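Long-range contact in GCN5-related N-acetyltransferase (Anabaena variabilis, PDB 2OZG), which binds coenzyme A and probably transfers acetyl groups to amines, possibly those of aminoglycosides, as a GNAT-family N-acetyltransferase: residues A[70-82]-A[104-118]. Numbering follows the deposited sequence.
Sequences QWWGGQRVPMAGI and TLQEISEQDIPISVL. With ACT (acetate ion), chain B.
Ser-116 and Val-117 both grip the carbonyl oxygen of Ala-80: the serine OG donates to Ala-80 O at 2.7 Å, tilted 19° from the carbonyl plane, and Val-117 N adds a longer bond to Ala-80 O, 3.2 Å. With OG anti to the backbone N (chi1 177°), the Ser-116 hydroxyl lies beside its own carbonyl carbon and reaches across to the neighbouring strand; the same hydroxyl also bonds Tyr-131 OH. The parallel ladder is completed by Ala-80 N to Ile-115 O at 3.0 Å and Ile-82 N to Val-117 O at 2.9 Å. Pro-78 O, buried against Pro-114 and Ile-115, has no polar partner in the model.

On one face of these strands, the Ile-115 side chain crosses Met-79, a selenomethionine, at about a right angle. Ile-115 CG1 takes the crowded position between backbone N and carbonyl carbon (chi1 53°), and Ile-115 CD1 carries on to the indole of Trp-72, 3.5 Å from Trp-72 NE1. That NE1 donates to Gln-70 OE1 from above the amide plane, while Gln-70 NE2 bonds Gly-180 O. The bent chain of Met-79 lays its SE 3.8 Å from Val-117 CB. Helix 293-299 packs on Pro-114 and Ile-115.

The other face is covered by helix 96-110 and the loop after it: Ala-80 CB rests on Ile-108 of the helix, Ile-113 CG2 of the loop covers the backbone near Ala-80 N, and Ile-82 CD1 meets Thr-104 CG2 tip to tip at 3.6 Å. After the helix, a Schellman motif at Asp-112 turns the chain back toward the sheet.

Strand 75-87, helix 96-110 and strand 115-118 thus form the beta-alpha-beta unit of the GNAT fold; Val-85, Ile-87, Gly-93, Gly-95, Ala-97 and Ile-98 within it bind coenzyme A.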
loop_
_atom_site.group_PDB
_atom_site.type_symbol
_atom_site.label_atom_id
_atom_site.label_comp_id
_atom_site.label_asym_id
_atom_site.label_seq_id
_atom_site.Cartn_x
_atom_site.Cartn_y
_atom_site.Cartn_z
ATOM N N GLN A 70 39.866 13.112 -3.822
ATOM C CA GLN A 70 38.799 12.875 -4.788
ATOM C C GLN A 70 39.428 12.877 -6.184
ATOM O O GLN A 70 40.255 13.741 -6.489
ATOM C CB GLN A 70 37.731 13.970 -4.707
ATOM C CG GLN A 70 36.430 13.529 -5.277
ATOM C CD GLN A 70 35.294 14.405 -4.964
ATOM O OE1 GLN A 70 35.461 15.602 -4.725
ATOM N NE2 GLN A 70 34.062 13.845 -5.085
ATOM N N TRP A 71 39.022 11.920 -7.022
ATOM C CA TRP A 71 39.574 11.812 -8.369
ATOM C C TRP A 71 38.810 12.659 -9.422
ATOM O O TRP A 71 37.675 12.339 -9.746
ATOM C CB TRP A 71 39.651 10.346 -8.764
ATOM C CG TRP A 71 40.556 9.534 -7.885
ATOM C CD1 TRP A 71 40.170 8.811 -6.783
ATOM C CD2 TRP A 71 41.974 9.337 -8.002
ATOM N NE1 TRP A 71 41.235 8.207 -6.218
ATOM C CE2 TRP A 71 42.363 8.506 -6.932
ATOM C CE3 TRP A 71 42.947 9.756 -8.911
ATOM C CZ2 TRP A 71 43.694 8.066 -6.760
ATOM C CZ3 TRP A 71 44.254 9.381 -8.702
ATOM C CH2 TRP A 71 44.619 8.538 -7.659
ATOM N N TRP A 72 39.443 13.721 -9.945
ATOM C CA TRP A 72 38.832 14.608 -10.949
ATOM C C TRP A 72 39.764 14.619 -12.164
ATOM O O TRP A 72 40.948 14.974 -12.043
ATOM C CB TRP A 72 38.651 16.050 -10.403
ATOM C CG TRP A 72 37.681 16.146 -9.214
ATOM C CD1 TRP A 72 37.988 16.294 -7.864
ATOM C CD2 TRP A 72 36.269 15.965 -9.291
ATOM N NE1 TRP A 72 36.806 16.316 -7.125
ATOM C CE2 TRP A 72 35.751 16.099 -7.992
ATOM C CE3 TRP A 72 35.377 15.784 -10.376
ATOM C CZ2 TRP A 72 34.392 16.005 -7.741
ATOM C CZ3 TRP A 72 34.065 15.649 -10.130
ATOM C CH2 TRP A 72 33.565 15.763 -8.828
ATOM N N GLY A 73 39.222 14.240 -13.306
ATOM C CA GLY A 73 39.943 14.138 -14.535
ATOM C C GLY A 73 41.159 13.221 -14.370
ATOM O O GLY A 73 42.181 13.437 -14.985
ATOM N N GLY A 74 41.045 12.249 -13.484
ATOM C CA GLY A 74 42.081 11.271 -13.270
ATOM C C GLY A 74 43.237 11.670 -12.405
ATOM O O GLY A 74 44.226 10.949 -12.368
ATOM N N GLN A 75 43.124 12.806 -11.722
ATOM C CA GLN A 75 44.140 13.280 -10.802
ATOM C C GLN A 75 43.519 13.313 -9.426
ATOM O O GLN A 75 42.338 13.616 -9.279
ATOM C CB GLN A 75 44.555 14.689 -11.188
ATOM C CG GLN A 75 45.250 14.788 -12.556
ATOM C CD GLN A 75 46.540 14.010 -12.623
ATOM O OE1 GLN A 75 47.396 14.096 -11.735
ATOM N NE2 GLN A 75 46.680 13.232 -13.667
ATOM N N ARG A 76 44.297 12.981 -8.416
ATOM C CA ARG A 76 43.787 13.019 -7.071
ATOM C C ARG A 76 43.890 14.459 -6.550
ATOM O O ARG A 76 44.982 14.992 -6.441
ATOM C CB ARG A 76 44.603 12.142 -6.156
ATOM C CG ARG A 76 44.050 12.045 -4.766
ATOM C CD ARG A 76 45.188 11.601 -3.849
ATOM N NE ARG A 76 44.795 11.445 -2.450
ATOM C CZ ARG A 76 44.878 12.386 -1.509
ATOM N NH1 ARG A 76 45.391 13.576 -1.752
ATOM N NH2 ARG A 76 44.513 12.089 -0.277
ATOM N N VAL A 77 42.756 15.049 -6.191
ATOM C CA VAL A 77 42.735 16.359 -5.608
ATOM C C VAL A 77 42.475 16.195 -4.110
ATOM O O VAL A 77 41.508 15.510 -3.740
ATOM C CB VAL A 77 41.582 17.150 -6.202
ATOM C CG1 VAL A 77 41.580 18.563 -5.706
ATOM C CG2 VAL A 77 41.636 17.089 -7.750
ATOM N N PRO A 78 43.351 16.742 -3.239
ATOM C CA PRO A 78 43.051 16.674 -1.805
ATOM C C PRO A 78 41.674 17.242 -1.519
ATOM O O PRO A 78 41.298 18.275 -2.067
ATOM C CB PRO A 78 44.127 17.532 -1.171
ATOM C CG PRO A 78 45.268 17.525 -2.138
ATOM C CD PRO A 78 44.624 17.433 -3.484
HETATM N N MSE A 79 40.937 16.559 -0.658
HETATM C CA MSE A 79 39.528 16.881 -0.399
HETATM C C MSE A 79 39.186 16.623 1.026
HETATM O O MSE A 79 39.628 15.609 1.589
HETATM C CB MSE A 79 38.678 15.961 -1.266
HETATM C CG MSE A 79 37.198 16.273 -1.429
HETATM SE SE MSE A 79 36.202 15.417 -0.035
HETATM C CE MSE A 79 35.738 13.909 -0.988
ATOM N N ALA A 80 38.424 17.541 1.628
ATOM C CA ALA A 80 37.972 17.357 2.995
ATOM C C ALA A 80 36.457 17.069 3.009
ATOM O O ALA A 80 35.639 17.916 2.616
ATOM C CB ALA A 80 38.317 18.546 3.848
ATOM N N GLY A 81 36.123 15.836 3.400
ATOM C CA GLY A 81 34.756 15.375 3.468
ATOM C C GLY A 81 34.182 15.892 4.757
ATOM O O GLY A 81 34.881 15.930 5.773
ATOM N N ILE A 82 32.958 16.407 4.699
ATOM C CA ILE A 82 32.284 16.870 5.928
ATOM C C ILE A 82 31.225 15.833 6.287
ATOM O O ILE A 82 30.358 15.554 5.479
ATOM C CB ILE A 82 31.685 18.271 5.781
ATOM C CG1 ILE A 82 32.738 19.288 5.339
ATOM C CG2 ILE A 82 31.004 18.748 7.094
ATOM C CD1 ILE A 82 33.801 19.459 6.293
ATOM N N THR A 104 34.870 25.677 9.991
ATOM C CA THR A 104 35.385 24.486 9.364
ATOM C C THR A 104 36.035 24.774 8.013
ATOM O O THR A 104 37.130 24.303 7.739
ATOM C CB THR A 104 34.216 23.458 9.164
ATOM O OG1 THR A 104 33.662 23.149 10.443
ATOM C CG2 THR A 104 34.688 22.193 8.525
ATOM N N LEU A 105 35.354 25.524 7.152
ATOM C CA LEU A 105 35.924 25.910 5.874
ATOM C C LEU A 105 37.228 26.690 6.026
ATOM O O LEU A 105 38.194 26.467 5.294
ATOM C CB LEU A 105 34.910 26.716 5.057
ATOM C CG LEU A 105 33.812 25.935 4.394
ATOM C CD1 LEU A 105 32.796 26.910 3.754
ATOM C CD2 LEU A 105 34.385 25.026 3.334
ATOM N N GLN A 106 37.265 27.605 6.981
ATOM C CA GLN A 106 38.469 28.357 7.264
ATOM C C GLN A 106 39.574 27.407 7.674
ATOM O O GLN A 106 40.718 27.578 7.257
ATOM C CB GLN A 106 38.220 29.399 8.348
ATOM C CG GLN A 106 39.493 30.069 8.934
ATOM C CD GLN A 106 40.319 30.913 7.912
ATOM O OE1 GLN A 106 39.930 31.114 6.742
ATOM N NE2 GLN A 106 41.458 31.423 8.379
ATOM N N GLU A 107 39.256 26.396 8.482
ATOM C CA GLU A 107 40.302 25.438 8.860
ATOM C C GLU A 107 40.800 24.656 7.640
ATOM O O GLU A 107 41.982 24.463 7.444
ATOM C CB GLU A 107 39.792 24.471 9.925
ATOM C CG GLU A 107 40.808 23.433 10.271
ATOM C CD GLU A 107 40.368 22.498 11.377
ATOM O OE1 GLU A 107 39.316 22.736 12.043
ATOM O OE2 GLU A 107 41.098 21.509 11.569
ATOM N N ILE A 108 39.886 24.193 6.802
ATOM C CA ILE A 108 40.275 23.418 5.620
ATOM C C ILE A 108 41.205 24.268 4.727
ATOM O O ILE A 108 42.264 23.796 4.240
ATOM C CB ILE A 108 39.012 22.946 4.883
ATOM C CG1 ILE A 108 38.237 21.966 5.790
ATOM C CG2 ILE A 108 39.352 22.287 3.555
ATOM C CD1 ILE A 108 36.802 21.723 5.341
ATOM N N SER A 109 40.855 25.540 4.591
ATOM C CA SER A 109 41.620 26.439 3.803
ATOM C C SER A 109 43.044 26.568 4.379
ATOM O O SER A 109 44.009 26.565 3.630
ATOM C CB SER A 109 40.939 27.808 3.684
ATOM O OG SER A 109 41.263 28.615 4.799
ATOM N N GLU A 110 43.161 26.675 5.703
ATOM C CA GLU A 110 44.460 26.804 6.354
ATOM C C GLU A 110 45.303 25.566 6.211
ATOM O O GLU A 110 46.498 25.608 6.480
ATOM C CB GLU A 110 44.294 27.107 7.846
ATOM C CG GLU A 110 43.713 28.499 8.122
ATOM C CD GLU A 110 43.255 28.670 9.566
ATOM O OE1 GLU A 110 43.074 27.631 10.277
ATOM O OE2 GLU A 110 43.039 29.843 9.972
ATOM N N GLN A 111 44.685 24.456 5.817
ATOM C CA GLN A 111 45.402 23.205 5.628
ATOM C C GLN A 111 45.756 22.988 4.170
ATOM O O GLN A 111 46.333 21.960 3.824
ATOM C CB GLN A 111 44.576 22.028 6.161
ATOM C CG GLN A 111 44.350 22.011 7.646
ATOM C CD GLN A 111 45.640 22.086 8.474
ATOM O OE1 GLN A 111 45.746 22.904 9.392
ATOM N NE2 GLN A 111 46.638 21.284 8.112
ATOM N N ASP A 112 45.410 23.960 3.320
ATOM C CA ASP A 112 45.656 23.906 1.893
ATOM C C ASP A 112 44.921 22.752 1.199
ATOM O O ASP A 112 45.384 22.169 0.235
ATOM C CB ASP A 112 47.139 23.891 1.592
ATOM C CG ASP A 112 47.841 25.154 2.091
ATOM O OD1 ASP A 112 47.220 26.249 2.031
ATOM O OD2 ASP A 112 48.993 25.042 2.561
ATOM N N ILE A 113 43.746 22.442 1.687
ATOM C CA ILE A 113 42.933 21.443 1.035
ATOM C C ILE A 113 41.985 22.279 0.161
ATOM O O ILE A 113 41.269 23.122 0.674
ATOM C CB ILE A 113 42.211 20.588 2.060
ATOM C CG1 ILE A 113 43.209 19.623 2.706
ATOM C CG2 ILE A 113 41.096 19.839 1.360
ATOM C CD1 ILE A 113 42.744 19.080 4.021
ATOM N N PRO A 114 42.061 22.114 -1.172
ATOM C CA PRO A 114 41.331 22.987 -2.080
ATOM C C PRO A 114 39.878 22.786 -2.332
ATOM O O PRO A 114 39.273 23.692 -2.944
ATOM C CB PRO A 114 42.051 22.763 -3.406
ATOM C CG PRO A 114 42.475 21.375 -3.342
ATOM C CD PRO A 114 42.857 21.121 -1.916
ATOM N N ILE A 115 39.340 21.596 -2.003
ATOM C CA ILE A 115 37.911 21.289 -2.169
ATOM C C ILE A 115 37.369 20.516 -0.968
ATOM O O ILE A 115 38.134 19.942 -0.181
ATOM C CB ILE A 115 37.605 20.505 -3.428
ATOM C CG1 ILE A 115 38.477 19.263 -3.477
ATOM C CG2 ILE A 115 37.905 21.351 -4.700
ATOM C CD1 ILE A 115 38.026 18.271 -4.522
ATOM N N SER A 116 36.055 20.568 -0.805
ATOM C CA SER A 116 35.355 19.915 0.298
ATOM C C SER A 116 34.026 19.429 -0.277
ATOM O O SER A 116 33.435 20.086 -1.114
ATOM C CB SER A 116 35.109 20.862 1.460
ATOM O OG SER A 116 34.352 20.276 2.546
ATOM N N VAL A 117 33.600 18.261 0.169
ATOM C CA VAL A 117 32.380 17.617 -0.297
ATOM C C VAL A 117 31.546 17.108 0.915
ATOM O O VAL A 117 32.120 16.736 1.961
ATOM C CB VAL A 117 32.747 16.423 -1.216
ATOM C CG1 VAL A 117 31.503 15.481 -1.538
ATOM C CG2 VAL A 117 33.384 16.934 -2.475
ATOM N N LEU A 118 30.224 17.067 0.731
ATOM C CA LEU A 118 29.257 16.598 1.719
ATOM C C LEU A 118 27.922 16.298 1.060
ATOM O O LEU A 118 27.605 16.794 -0.028
ATOM C CB LEU A 118 29.058 17.642 2.855
ATOM C CG LEU A 118 28.641 19.079 2.506
ATOM C CD1 LEU A 118 27.170 19.200 2.201
ATOM C CD2 LEU A 118 28.970 19.980 3.670
HETATM C C ACT B . 45.104 14.702 1.903
HETATM O O ACT B . 45.886 14.937 0.904
HETATM O OXT ACT B . 45.228 13.583 2.502
HETATM C CH3 ACT B . 44.056 15.682 2.385
#